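Ochratoxinase (Aspergillus niger, PDB 4C65) hydrolyses ochratoxin A to ochratoxin alpha and L-phenylalanine as a zinc-dependent carboxypeptidase of the amidohydrolase superfamily, working as a homooctamer. Local coordinates at residues Lys124-Asp128 with Gly129-Gly133; Leu86-Pro90 with Ala91-Ala95; Glu103-Asn107 with Gly108-Tyr112; Arg190-Arg193 with Leu194-Arg198; Leu371-Gly374 with Pro375-Leu379. All coordinates share one frame; numbering follows the deposited sequence.

Interaction 1. Residues Lys124-Asp128 with Gly129-Gly133; sequences KAIND and GTIVG
The carboxylate of D128 reaches forward to T130, two residues on, and takes both of its donors on a single oxygen: T130 OG1 lies 2.6 Å from D128 OD1, and T130 N lies 3.0 Å from D128 OD1. Both come from the same face of the carboxylate. The backbone donor sits on the anti side and the hydroxyl well above the plane, so one oxygen holds the residue at two points. CG of D128 stands between its own backbone N and carbonyl carbon (chi1 71°), which swings OD1 forward along the chain; the bond to T130 N closes an Asx turn. This turn sits at the C-terminal end of helix 119-127, in the beta-alpha-beta crossover that leads to strand 135-138 of the barrel. G129 is the first residue off the helix, and its positive phi (76°) reverses the chain. The reversal is fixed by G129 N to I126 O, 3.0 Å, and by I131 N to A125 O, 3.0 Å and almost straight at 172°. One water donates to both I126 O and I131 O. Beside the polar turn, I131 CG1 touches A125 CB and I126 CG1, each at 3.9 Å, the two isoleucine chains crossing obliquely. Farther along, I126 CD1 lies 3.9 Å from G133 CA. Outside the turn, D128 OD2 forms a salt bridge with R96 of a neighbouring subunit, whose R99 also donates to T130 O.

Interaction 2. Residues Leu86-Pro90 with Ala91-Ala95; sequences LATHP and ASSGA
H89 and A91 meet edge to backbone: the imidazole presents its ND1 edge to the first turn of helix 90-106, and A91 N donates to H89 ND1 over 3.1 Å, the donor lying only 14° from the ring plane. With CG anti to the backbone N (chi1 -165°), the ring is carried forward beside the helix start, where A91 CB also touches H89 ND1 at 3.4 Å. One ring face is met by P90 CD, offset toward the rim. At the far edge H89 NE2 donates to A176 O of a neighbouring subunit, consistent with the tautomer protonated on NE2, which would serve both bonds. The ring therefore has its rotation fixed by bonds at both nitrogens, and it also meets Y118 and Y173 of that subunit. On the other flank T88 turns its methyl toward the helix, CG2 lying 3.3 Å from S93 OG and 4.0 Å from S92 CB. S92 OG reaches back to H89 N indirectly: a water donates to the hydroxyl at 2.8 Å from S92 OG and accepts from H89 N. E121 O of the same neighbouring subunit is a further partner of that hydroxyl. Regular helix bonds then take over, G94 N to P90 O at 2.8 Å and S93 N to H89 O at 3.2 Å. This is a histidine N-cap with proline at the first helical position.

Interaction 3. Residues Glu103-Asn107 with Gly108-Tyr112; sequences EALQN and GYTSY
Y109 N to A104 O and G108 N to L105 O, each 3.0 Å, close the backbone over the last turn of helix 90-106, with G108 at positive phi (84°). Next to these bonds the A104 methyl points at the strand and packs closely against Y112: Y112 OH is 3.0 Å from A104 CB, a short approach, and Y112 CZ is 3.4 Å from the same methyl. That hydroxyl has its polar partner in G340 N, so the close methyl is a matter of packing alone. The paired bonds and the glycine at C-prime form a Schellman motif, here ending the helix of a beta-alpha-beta crossover: strand 109-114 runs parallel to strand 60-67, on which the Y109 and Y112 side chains both rest. Y112 thereby reaches to within about 9 Å, side chain to side chain, of the zinc ligands H69 and H71. The side chain of N107 folds back along the helix, ND2 donating to E103 O at 2.8 Å and nearly straight (170°), with the acceptor lying in the amide plane. On the opposite flank of the turn, L105 CD1 approaches T110 CG2 at 4.1 Å, the two chains at about a right angle, and lies 3.5 Å from Y109 O. The Y109 ring keeps A104 O near its plane, at an edge, while L105 also packs on V132.

Interaction 4. Residues Arg190-Arg193 with Leu194-Arg198; sequences RAVR and LQIRR
R190 and L194 lie side by side one helical turn apart, L194 CD1 resting 3.6 Å from R190 CG. Setting CG opposite the backbone N (chi1 175°) lays the arginine chain along that branch before it bends at chi2 and chi3 and leaves for salt bridges with E187 and D183 of a neighbouring subunit. The backbone bond from L194 N to R190 O is 2.7 Å. R193, just before L194, is extended from CG to NE and splits its guanidinium between E234 in its own chain and D183 and E227 of the same neighbour. These belong to helix 185-198, a helix of the twisted TIM barrel that packs on helix 225-237; R190, R193 and R197 reach acidic residues of the neighbouring subunit, R197 meeting D151. Q195 faces inward instead: bent at chi2 (-32°), it curls back so that NE2 donates to A191 O at 3.0 Å, tilted from the carbonyl plane. That carbonyl also receives only a weak bond from Q195 N. Q195 OE1 accepts from A141 N, which together with NE2 fixes how the amide is turned; its side chain is about 8 Å from that of K204. On another face V192 CG1 is 4.5 Å from I196 CG1, and I196 N bonds V192 O at 3.1 Å.

Interaction 5. Residues Leu371-Gly374 with Pro375-Leu379; sequences LSVG and PQAPL
Q376 N donates to V373 O over 3.0 Å with a well-formed N-H...O angle of 154°, closing a turn in which G374 and P375 are the central residues. The next bond, A377 N to G374 O at 3.2 Å, closes an overlapping turn of a different, type I-like kind round P375 and Q376. In the first, G374 adopts phi 58° and psi -133°, and P375 follows in a near-helical conformation, matching a type II' beta turn. The tight bend leaves the V373 and A377 side chains facing each other: V373 CG2 lies 3.7 Å from A377 CB and 3.6 Å from A377 N. The touching methyl is the branch standing between the backbone N and carbonyl carbon of V373, and it also grazes Q376 CB at 4.2 Å. Q376 CB lies 3.3 Å from V373 O, and the chain bends at its second torsion, sending the amide away, where NE2 donates to N239 O. Outside the turn, R113 NH1 donates to S372 O, V373 and P378 both rest on Y137 of strand 135-138, and Q376 packs on K201. The loop joins helix 358-365 to strand 391-394. Most of the hold is therefore backbone to backbone: the V373 and G374 carbonyls each accept a turn bond, P375, lacking an N-H, brings no donor that would need a partner, and the V373-A377 methyl contact, with Q376 CB beside it, adds apolar packing.

Overall arrangement
Interactions 2, 3 and 4 are buried, interaction 1 is partly buried and interaction 5 lies at the surface. Interactions 2 and 3 hold the two ends of helix 90-106: a side-chain N-cap at one and a Schellman motif at the other. Interactions 1 and 3 both end a helix at a positive-phi glycine, but interaction 1 adds an Asx turn made by D128; they touch through V132 and L105. Interactions 1 and 2 share one neighbouring subunit, while interaction 4 faces a different one. Its arginines make that interface ionic, whereas interaction 5 meets no other chain and is mainly backbone turns. Interactions 4 and 5 do not touch, with nearest atoms about 7 Å apart.

Interaction 1. Residues Lys124-Asp128 with Gly129-Gly133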
loop_
_atom_site.group_PDB
_atom_site.type_symbol
_atom_site.label_atom_id
_atom_site.label_comp_id
_atom_site.label_asym_id
_atom_site.label_seq_id
_atom_site.Cartn_x
_atom_site.Cartn_y
_atom_site.Cartn_z
ATOM N N LYS A 124 3.512 -27.274 17.314
ATOM C CA LYS A 124 4.893 -26.959 17.625
ATOM C C LYS A 124 5.155 -26.937 19.115
ATOM O O LYS A 124 6.239 -27.328 19.541
ATOM C CB LYS A 124 5.284 -25.612 17.073
ATOM C CG LYS A 124 5.362 -25.583 15.580
ATOM C CD LYS A 124 5.510 -24.152 15.081
ATOM C CE LYS A 124 6.728 -24.040 14.193
ATOM N NZ LYS A 124 6.333 -23.476 12.887
ATOM N N ALA A 125 4.194 -26.469 19.905
ATOM C CA ALA A 125 4.372 -26.423 21.336
ATOM C C ALA A 125 4.185 -27.815 21.956
ATOM O O ALA A 125 4.639 -28.068 23.086
ATOM C CB ALA A 125 3.435 -25.409 21.946
ATOM N N ILE A 126 3.480 -28.701 21.267
ATOM C CA ILE A 126 3.311 -30.076 21.738
ATOM C C ILE A 126 4.574 -30.856 21.400
ATOM O O ILE A 126 5.137 -31.539 22.244
ATOM C CB ILE A 126 2.106 -30.762 21.072
ATOM C CG1 ILE A 126 0.807 -30.096 21.496
ATOM C CG2 ILE A 126 2.065 -32.230 21.448
ATOM C CD1 ILE A 126 -0.407 -30.584 20.747
ATOM N N ASN A 127 5.050 -30.691 20.169
ATOM C CA ASN A 127 6.224 -31.410 19.687
ATOM C C ASN A 127 7.522 -30.988 20.339
ATOM O O ASN A 127 8.426 -31.784 20.402
ATOM C CB ASN A 127 6.351 -31.297 18.159
ATOM C CG ASN A 127 5.241 -32.023 17.445
ATOM O OD1 ASN A 127 4.787 -33.051 17.899
ATOM N ND2 ASN A 127 4.767 -31.470 16.348
ATOM N N ASP A 128 7.645 -29.764 20.825
ATOM C CA ASP A 128 8.844 -29.425 21.607
ATOM C C ASP A 128 8.671 -29.741 23.091
ATOM O O ASP A 128 9.533 -29.415 23.894
ATOM C CB ASP A 128 9.304 -27.979 21.374
ATOM C CG ASP A 128 8.374 -26.918 21.984
ATOM O OD1 ASP A 128 7.409 -27.240 22.695
ATOM O OD2 ASP A 128 8.600 -25.728 21.696
ATOM N N GLY A 129 7.554 -30.360 23.464
ATOM C CA GLY A 129 7.330 -30.750 24.853
ATOM C C GLY A 129 6.948 -29.629 25.831
ATOM O O GLY A 129 6.833 -29.894 27.020
ATOM N N THR A 130 6.713 -28.398 25.365
ATOM C CA THR A 130 6.268 -27.307 26.271
ATOM C C THR A 130 4.891 -27.589 26.835
ATOM O O THR A 130 4.635 -27.372 27.998
ATOM C CB THR A 130 6.237 -25.935 25.591
ATOM O OG1 THR A 130 7.405 -25.755 24.793
ATOM C CG2 THR A 130 6.179 -24.832 26.643
ATOM N N ILE A 131 4.000 -28.099 25.994
ATOM C CA ILE A 131 2.686 -28.553 26.441
ATOM C C ILE A 131 2.461 -29.983 25.983
ATOM O O ILE A 131 3.302 -30.587 25.337
ATOM C CB ILE A 131 1.522 -27.636 25.945
ATOM C CG1 ILE A 131 1.438 -27.624 24.432
ATOM C CG2 ILE A 131 1.702 -26.216 26.470
ATOM C CD1 ILE A 131 0.132 -27.085 23.923
ATOM N N VAL A 132 1.296 -30.495 26.307
ATOM C CA VAL A 132 0.923 -31.832 25.974
ATOM C C VAL A 132 -0.346 -31.805 25.129
ATOM O O VAL A 132 -1.162 -30.881 25.233
ATOM C CB VAL A 132 0.589 -32.473 27.360
ATOM C CG1 VAL A 132 -0.353 -33.654 27.258
ATOM C CG2 VAL A 132 1.832 -32.811 28.181
ATOM N N GLY A 133 -0.536 -32.816 24.290
ATOM C CA GLY A 133 -1.788 -32.929 23.557
ATOM C C GLY A 133 -1.781 -34.117 22.629
ATOM O O GLY A 133 -0.812 -34.882 22.612
HETATM O O HOH W 1 4.120 -32.882 24.750
#

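Interaction 2. Residues Leu86-Pro90 with Ala91-Ala95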
loop_
_atom_site.group_PDB
_atom_site.type_symbol
_atom_site.label_atom_id
_atom_site.label_comp_id
_atom_site.label_asym_id
_atom_site.label_seq_id
_atom_site.Cartn_x
_atom_site.Cartn_y
_atom_site.Cartn_z
ATOM N N LEU A 86 -11.303 -13.607 13.691
ATOM C CA LEU A 86 -10.496 -12.503 13.189
ATOM C C LEU A 86 -10.026 -11.620 14.335
ATOM O O LEU A 86 -8.875 -11.208 14.366
ATOM C CB LEU A 86 -11.289 -11.683 12.181
ATOM C CG LEU A 86 -10.586 -10.524 11.489
ATOM C CD1 LEU A 86 -11.137 -10.326 10.091
ATOM C CD2 LEU A 86 -10.695 -9.221 12.260
ATOM N N ALA A 87 -10.931 -11.343 15.265
ATOM C CA ALA A 87 -10.674 -10.380 16.300
ATOM C C ALA A 87 -9.798 -10.930 17.440
ATOM O O ALA A 87 -9.049 -10.177 18.041
ATOM C CB ALA A 87 -11.984 -9.867 16.849
ATOM N N THR A 88 -9.878 -12.230 17.715
ATOM C CA THR A 88 -9.124 -12.840 18.800
ATOM C C THR A 88 -7.656 -12.888 18.447
ATOM O O THR A 88 -7.252 -13.440 17.427
ATOM C CB THR A 88 -9.620 -14.254 19.137
ATOM O OG1 THR A 88 -10.977 -14.210 19.582
ATOM C CG2 THR A 88 -8.793 -14.875 20.225
ATOM N N HIS A 89 -6.849 -12.297 19.329
ATOM C CA HIS A 89 -5.428 -12.331 19.164
ATOM C C HIS A 89 -4.938 -13.797 19.264
ATOM O O HIS A 89 -5.311 -14.506 20.177
ATOM C CB HIS A 89 -4.749 -11.472 20.208
ATOM C CG HIS A 89 -3.329 -11.185 19.891
ATOM N ND1 HIS A 89 -2.337 -12.119 20.052
ATOM C CD2 HIS A 89 -2.730 -10.077 19.401
ATOM C CE1 HIS A 89 -1.180 -11.595 19.696
ATOM N NE2 HIS A 89 -1.394 -10.360 19.285
ATOM N N PRO A 90 -4.080 -14.237 18.339
ATOM C CA PRO A 90 -3.741 -15.685 18.385
ATOM C C PRO A 90 -3.011 -16.142 19.639
ATOM O O PRO A 90 -3.032 -17.325 19.951
ATOM C CB PRO A 90 -2.869 -15.892 17.130
ATOM C CG PRO A 90 -3.186 -14.718 16.242
ATOM C CD PRO A 90 -3.484 -13.568 17.173
ATOM N N ALA A 91 -2.351 -15.231 20.352
ATOM C CA ALA A 91 -1.767 -15.561 21.652
ATOM C C ALA A 91 -2.828 -15.980 22.673
ATOM O O ALA A 91 -2.608 -16.925 23.428
ATOM C CB ALA A 91 -0.931 -14.413 22.194
ATOM N N SER A 92 -3.952 -15.270 22.706
ATOM C CA SER A 92 -5.095 -15.701 23.490
ATOM C C SER A 92 -5.518 -17.083 23.052
ATOM O O SER A 92 -5.743 -17.972 23.895
ATOM C CB SER A 92 -6.264 -14.742 23.330
ATOM O OG SER A 92 -5.898 -13.433 23.710
ATOM N N SER A 93 -5.658 -17.283 21.740
ATOM C CA SER A 93 -6.114 -18.571 21.216
ATOM C C SER A 93 -5.219 -19.711 21.682
ATOM O O SER A 93 -5.697 -20.739 22.123
ATOM C CB SER A 93 -6.148 -18.553 19.676
ATOM O OG SER A 93 -6.987 -17.495 19.203
ATOM N N GLY A 94 -3.914 -19.545 21.495
ATOM C CA GLY A 94 -2.961 -20.591 21.802
ATOM C C GLY A 94 -3.023 -21.006 23.242
ATOM O O GLY A 94 -2.938 -22.191 23.563
ATOM N N ALA A 95 -3.178 -20.030 24.108
ATOM C CA ALA A 95 -3.263 -20.300 25.525
ATOM C C ALA A 95 -4.466 -21.205 25.781
ATOM O O ALA A 95 -4.355 -22.193 26.500
ATOM C CB ALA A 95 -3.350 -18.993 26.317
HETATM O O HOH W 2 -7.647 -12.013 21.985
#

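Interaction 3. Residues Glu103-Asn107 with Gly108-Tyr112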
loop_
_atom_site.group_PDB
_atom_site.type_symbol
_atom_site.label_atom_id
_atom_site.label_comp_id
_atom_site.label_asym_id
_atom_site.label_seq_id
_atom_site.Cartn_x
_atom_site.Cartn_y
_atom_site.Cartn_z
ATOM N N GLU A 103 -6.857 -31.428 28.011
ATOM C CA GLU A 103 -8.107 -32.082 28.318
ATOM C C GLU A 103 -8.339 -33.252 27.352
ATOM O O GLU A 103 -8.792 -34.331 27.748
ATOM C CB GLU A 103 -9.255 -31.090 28.197
ATOM C CG GLU A 103 -9.371 -30.001 29.254
ATOM C CD GLU A 103 -9.711 -30.486 30.647
ATOM O OE1 GLU A 103 -10.169 -31.639 30.756
ATOM O OE2 GLU A 103 -9.552 -29.699 31.637
ATOM N N ALA A 104 -8.034 -33.037 26.090
ATOM C CA ALA A 104 -8.231 -34.098 25.069
ATOM C C ALA A 104 -7.473 -35.363 25.442
ATOM O O ALA A 104 -7.986 -36.454 25.341
ATOM C CB ALA A 104 -7.755 -33.593 23.711
ATOM N N LEU A 105 -6.218 -35.173 25.851
ATOM C CA LEU A 105 -5.331 -36.277 26.105
ATOM C C LEU A 105 -5.766 -37.025 27.379
ATOM O O LEU A 105 -5.722 -38.238 27.415
ATOM C CB LEU A 105 -3.904 -35.767 26.204
ATOM C CG LEU A 105 -2.766 -36.732 25.909
ATOM C CD1 LEU A 105 -2.901 -37.381 24.542
ATOM C CD2 LEU A 105 -1.460 -35.989 26.027
ATOM N N GLN A 106 -6.256 -36.280 28.363
ATOM C CA GLN A 106 -6.796 -36.844 29.582
ATOM C C GLN A 106 -8.065 -37.652 29.329
ATOM O O GLN A 106 -8.419 -38.509 30.146
ATOM C CB GLN A 106 -7.100 -35.763 30.596
ATOM C CG GLN A 106 -5.876 -35.016 31.063
ATOM C CD GLN A 106 -5.070 -35.783 32.090
ATOM O OE1 GLN A 106 -5.599 -36.254 33.101
ATOM N NE2 GLN A 106 -3.765 -35.911 31.835
ATOM N N ASN A 107 -8.735 -37.395 28.214
ATOM C CA ASN A 107 -9.908 -38.176 27.831
ATOM C C ASN A 107 -9.611 -39.327 26.903
ATOM O O ASN A 107 -10.528 -39.934 26.371
ATOM C CB ASN A 107 -10.958 -37.262 27.193
ATOM C CG ASN A 107 -11.751 -36.524 28.237
ATOM O OD1 ASN A 107 -12.729 -37.061 28.704
ATOM N ND2 ASN A 107 -11.264 -35.354 28.704
ATOM N N GLY A 108 -8.338 -39.594 26.654
ATOM C CA GLY A 108 -7.932 -40.691 25.777
ATOM C C GLY A 108 -7.913 -40.381 24.283
ATOM O O GLY A 108 -7.829 -41.280 23.455
ATOM N N TYR A 109 -7.978 -39.117 23.927
ATOM C CA TYR A 109 -7.853 -38.720 22.538
ATOM C C TYR A 109 -6.388 -38.432 22.204
ATOM O O TYR A 109 -5.856 -37.416 22.654
ATOM C CB TYR A 109 -8.781 -37.515 22.245
ATOM C CG TYR A 109 -10.227 -37.971 22.067
ATOM C CD1 TYR A 109 -11.024 -38.287 23.180
ATOM C CD2 TYR A 109 -10.767 -38.139 20.788
ATOM C CE1 TYR A 109 -12.311 -38.744 23.016
ATOM C CE2 TYR A 109 -12.064 -38.580 20.619
ATOM C CZ TYR A 109 -12.823 -38.908 21.742
ATOM O OH TYR A 109 -14.127 -39.342 21.568
ATOM N N THR A 110 -5.763 -39.339 21.451
ATOM C CA THR A 110 -4.359 -39.230 21.131
ATOM C C THR A 110 -4.079 -38.676 19.725
ATOM O O THR A 110 -2.932 -38.421 19.368
ATOM C CB THR A 110 -3.648 -40.569 21.339
ATOM O OG1 THR A 110 -4.237 -41.573 20.520
ATOM C CG2 THR A 110 -3.756 -41.003 22.787
ATOM N N SER A 111 -5.130 -38.509 18.929
ATOM C CA SER A 111 -5.020 -37.849 17.635
ATOM C C SER A 111 -6.245 -36.988 17.360
ATOM O O SER A 111 -7.368 -37.386 17.649
ATOM C CB SER A 111 -4.824 -38.870 16.488
ATOM O OG SER A 111 -3.521 -39.465 16.515
ATOM N N TYR A 112 -5.988 -35.825 16.781
ATOM C CA TYR A 112 -6.988 -34.889 16.353
ATOM C C TYR A 112 -6.686 -34.450 14.906
ATOM O O TYR A 112 -5.556 -34.182 14.566
ATOM C CB TYR A 112 -6.902 -33.635 17.210
ATOM C CG TYR A 112 -7.745 -33.548 18.473
ATOM C CD1 TYR A 112 -8.721 -34.484 18.788
ATOM C CD2 TYR A 112 -7.602 -32.441 19.316
ATOM C CE1 TYR A 112 -9.494 -34.330 19.933
ATOM C CE2 TYR A 112 -8.377 -32.281 20.434
ATOM C CZ TYR A 112 -9.306 -33.232 20.756
ATOM O OH TYR A 112 -10.070 -33.033 21.871
#

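Interaction 4. Residues Arg190-Arg193 with Leu194-Arg198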
loop_
_atom_site.group_PDB
_atom_site.type_symbol
_atom_site.label_atom_id
_atom_site.label_comp_id
_atom_site.label_asym_id
_atom_site.label_seq_id
_atom_site.Cartn_x
_atom_site.Cartn_y
_atom_site.Cartn_z
ATOM N N ARG A 190 -1.968 -20.849 -4.466
ATOM C CA ARG A 190 -1.263 -20.271 -3.328
ATOM C C ARG A 190 -1.937 -20.653 -2.013
ATOM O O ARG A 190 -1.252 -20.994 -1.041
ATOM C CB ARG A 190 -1.091 -18.759 -3.455
ATOM C CG ARG A 190 -0.468 -18.175 -2.180
ATOM C CD ARG A 190 0.557 -17.084 -2.414
ATOM N NE ARG A 190 0.037 -16.010 -3.235
ATOM C CZ ARG A 190 0.554 -15.605 -4.386
ATOM N NH1 ARG A 190 1.619 -16.173 -4.919
ATOM N NH2 ARG A 190 -0.025 -14.619 -5.034
ATOM N N ALA A 191 -3.267 -20.653 -1.998
ATOM C CA ALA A 191 -4.002 -20.981 -0.803
ATOM C C ALA A 191 -3.596 -22.316 -0.231
ATOM O O ALA A 191 -3.329 -22.414 0.968
ATOM C CB ALA A 191 -5.496 -20.959 -1.061
ATOM N N VAL A 192 -3.560 -23.352 -1.074
ATOM C CA VAL A 192 -3.152 -24.677 -0.613
ATOM C C VAL A 192 -1.692 -24.625 -0.136
ATOM O O VAL A 192 -1.359 -25.129 0.937
ATOM C CB VAL A 192 -3.299 -25.733 -1.715
ATOM C CG1 VAL A 192 -2.724 -27.070 -1.250
ATOM C CG2 VAL A 192 -4.754 -25.917 -2.088
ATOM N N ARG A 193 -0.830 -23.995 -0.936
ATOM C CA ARG A 193 0.591 -23.939 -0.628
ATOM C C ARG A 193 0.860 -23.222 0.698
ATOM O O ARG A 193 1.718 -23.639 1.463
ATOM C CB ARG A 193 1.338 -23.279 -1.767
ATOM C CG ARG A 193 1.384 -24.145 -3.010
ATOM C CD ARG A 193 1.787 -23.366 -4.259
ATOM N NE ARG A 193 1.630 -24.207 -5.450
ATOM C CZ ARG A 193 2.034 -23.882 -6.672
ATOM N NH1 ARG A 193 2.655 -22.754 -6.901
ATOM N NH2 ARG A 193 1.849 -24.728 -7.658
ATOM N N LEU A 194 0.094 -22.186 1.004
ATOM C CA LEU A 194 0.278 -21.480 2.264
ATOM C C LEU A 194 -0.063 -22.355 3.474
ATOM O O LEU A 194 0.503 -22.176 4.554
ATOM C CB LEU A 194 -0.567 -20.226 2.298
ATOM C CG LEU A 194 -0.089 -19.024 1.484
ATOM C CD1 LEU A 194 -1.216 -18.016 1.357
ATOM C CD2 LEU A 194 1.111 -18.362 2.132
ATOM N N GLN A 195 -0.963 -23.322 3.320
ATOM C CA GLN A 195 -1.247 -24.220 4.441
ATOM C C GLN A 195 -0.131 -25.233 4.586
ATOM O O GLN A 195 0.340 -25.496 5.701
ATOM C CB GLN A 195 -2.591 -24.924 4.268
ATOM C CG GLN A 195 -3.754 -23.999 3.962
ATOM C CD GLN A 195 -3.625 -22.632 4.611
ATOM O OE1 GLN A 195 -3.411 -22.515 5.818
ATOM N NE2 GLN A 195 -3.851 -21.578 3.812
ATOM N N ILE A 196 0.314 -25.808 3.473
ATOM C CA ILE A 196 1.455 -26.739 3.518
ATOM C C ILE A 196 2.645 -26.029 4.172
ATOM O O ILE A 196 3.366 -26.628 4.965
ATOM C CB ILE A 196 1.883 -27.206 2.126
ATOM C CG1 ILE A 196 0.746 -27.958 1.421
ATOM C CG2 ILE A 196 3.115 -28.076 2.217
ATOM C CD1 ILE A 196 0.405 -29.292 2.048
ATOM N N ARG A 197 2.831 -24.758 3.817
ATOM C CA ARG A 197 3.898 -23.928 4.394
ATOM C C ARG A 197 3.930 -23.966 5.921
ATOM O O ARG A 197 5.013 -24.043 6.498
ATOM C CB ARG A 197 3.777 -22.488 3.953
ATOM C CG ARG A 197 5.011 -21.644 4.213
ATOM C CD ARG A 197 4.807 -20.257 3.651
ATOM N NE ARG A 197 6.042 -19.518 3.671
ATOM C CZ ARG A 197 6.602 -18.990 4.745
ATOM N NH1 ARG A 197 5.991 -18.980 5.916
ATOM N NH2 ARG A 197 7.767 -18.424 4.617
ATOM N N ARG A 198 2.743 -23.943 6.549
ATOM C CA ARG A 198 2.621 -23.964 8.034
ATOM C C ARG A 198 2.729 -25.377 8.575
ATOM O O ARG A 198 2.800 -25.572 9.773
ATOM C CB ARG A 198 1.375 -23.158 8.590
ATOM C CG ARG A 198 0.578 -22.590 7.485
ATOM C CD ARG A 198 -0.590 -21.781 7.874
ATOM N NE ARG A 198 -1.141 -21.757 9.210
ATOM C CZ ARG A 198 -2.389 -21.381 9.453
ATOM N NH1 ARG A 198 -3.202 -21.026 8.459
ATOM N NH2 ARG A 198 -2.850 -21.341 10.684
#

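Interaction 5. Residues Leu371-Gly374 with Pro375-Leu379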
loop_
_atom_site.group_PDB
_atom_site.type_symbol
_atom_site.label_atom_id
_atom_site.label_comp_id
_atom_site.label_asym_id
_atom_site.label_seq_id
_atom_site.Cartn_x
_atom_site.Cartn_y
_atom_site.Cartn_z
ATOM N N LEU A 371 -7.421 -42.736 8.083
ATOM C CA LEU A 371 -7.802 -42.531 6.673
ATOM C C LEU A 371 -8.165 -41.068 6.426
ATOM O O LEU A 371 -8.023 -40.546 5.312
ATOM C CB LEU A 371 -8.965 -43.407 6.265
ATOM C CG LEU A 371 -8.727 -44.914 6.265
ATOM C CD1 LEU A 371 -10.053 -45.630 6.086
ATOM C CD2 LEU A 371 -7.741 -45.321 5.176
ATOM N N SER A 372 -8.540 -40.390 7.502
ATOM C CA SER A 372 -8.861 -38.966 7.451
ATOM C C SER A 372 -7.715 -38.076 6.978
ATOM O O SER A 372 -7.979 -36.938 6.557
ATOM C CB SER A 372 -9.362 -38.472 8.813
ATOM O OG SER A 372 -8.316 -38.377 9.772
ATOM N N VAL A 373 -6.465 -38.557 7.086
ATOM C CA VAL A 373 -5.291 -37.775 6.658
ATOM C C VAL A 373 -4.485 -38.484 5.603
ATOM O O VAL A 373 -3.401 -38.043 5.247
ATOM C CB VAL A 373 -4.391 -37.343 7.838
ATOM C CG1 VAL A 373 -5.203 -36.538 8.845
ATOM C CG2 VAL A 373 -3.744 -38.530 8.510
ATOM N N GLY A 374 -5.062 -39.549 5.038
ATOM C CA GLY A 374 -4.518 -40.149 3.845
ATOM C C GLY A 374 -3.094 -40.601 4.036
ATOM O O GLY A 374 -2.789 -41.238 5.036
ATOM N N PRO A 375 -2.213 -40.280 3.084
ATOM C CA PRO A 375 -0.819 -40.756 3.178
ATOM C C PRO A 375 -0.006 -40.117 4.292
ATOM O O PRO A 375 1.137 -40.497 4.468
ATOM C CB PRO A 375 -0.203 -40.387 1.830
ATOM C CG PRO A 375 -1.301 -39.881 0.979
ATOM C CD PRO A 375 -2.512 -39.630 1.802
ATOM N N GLN A 376 -0.570 -39.149 5.017
ATOM C CA GLN A 376 0.131 -38.514 6.144
ATOM C C GLN A 376 -0.016 -39.302 7.435
ATOM O O GLN A 376 0.632 -38.986 8.438
ATOM C CB GLN A 376 -0.399 -37.115 6.401
ATOM C CG GLN A 376 -0.117 -36.149 5.278
ATOM C CD GLN A 376 1.364 -35.931 5.083
ATOM O OE1 GLN A 376 2.078 -35.592 6.029
ATOM N NE2 GLN A 376 1.826 -36.133 3.876
ATOM N N ALA A 377 -0.825 -40.359 7.390
ATOM C CA ALA A 377 -1.048 -41.204 8.569
ATOM C C ALA A 377 0.079 -42.200 8.740
ATOM O O ALA A 377 0.446 -42.895 7.797
ATOM C CB ALA A 377 -2.362 -41.957 8.439
ATOM N N PRO A 378 0.617 -42.293 9.961
ATOM C CA PRO A 378 1.485 -43.417 10.248
ATOM C C PRO A 378 0.621 -44.689 10.400
ATOM O O PRO A 378 -0.603 -44.626 10.249
ATOM C CB PRO A 378 2.161 -43.014 11.560
ATOM C CG PRO A 378 1.207 -42.087 12.219
ATOM C CD PRO A 378 0.457 -41.393 11.120
ATOM N N LEU A 379 1.247 -45.825 10.675
ATOM C CA LEU A 379 0.508 -47.008 11.081
ATOM C C LEU A 379 0.044 -46.783 12.496
ATOM O O LEU A 379 0.836 -46.872 13.410
ATOM C CB LEU A 379 1.390 -48.266 11.000
ATOM C CG LEU A 379 1.752 -48.722 9.579
ATOM C CD1 LEU A 379 2.602 -49.982 9.658
ATOM C CD2 LEU A 379 0.504 -48.966 8.724
#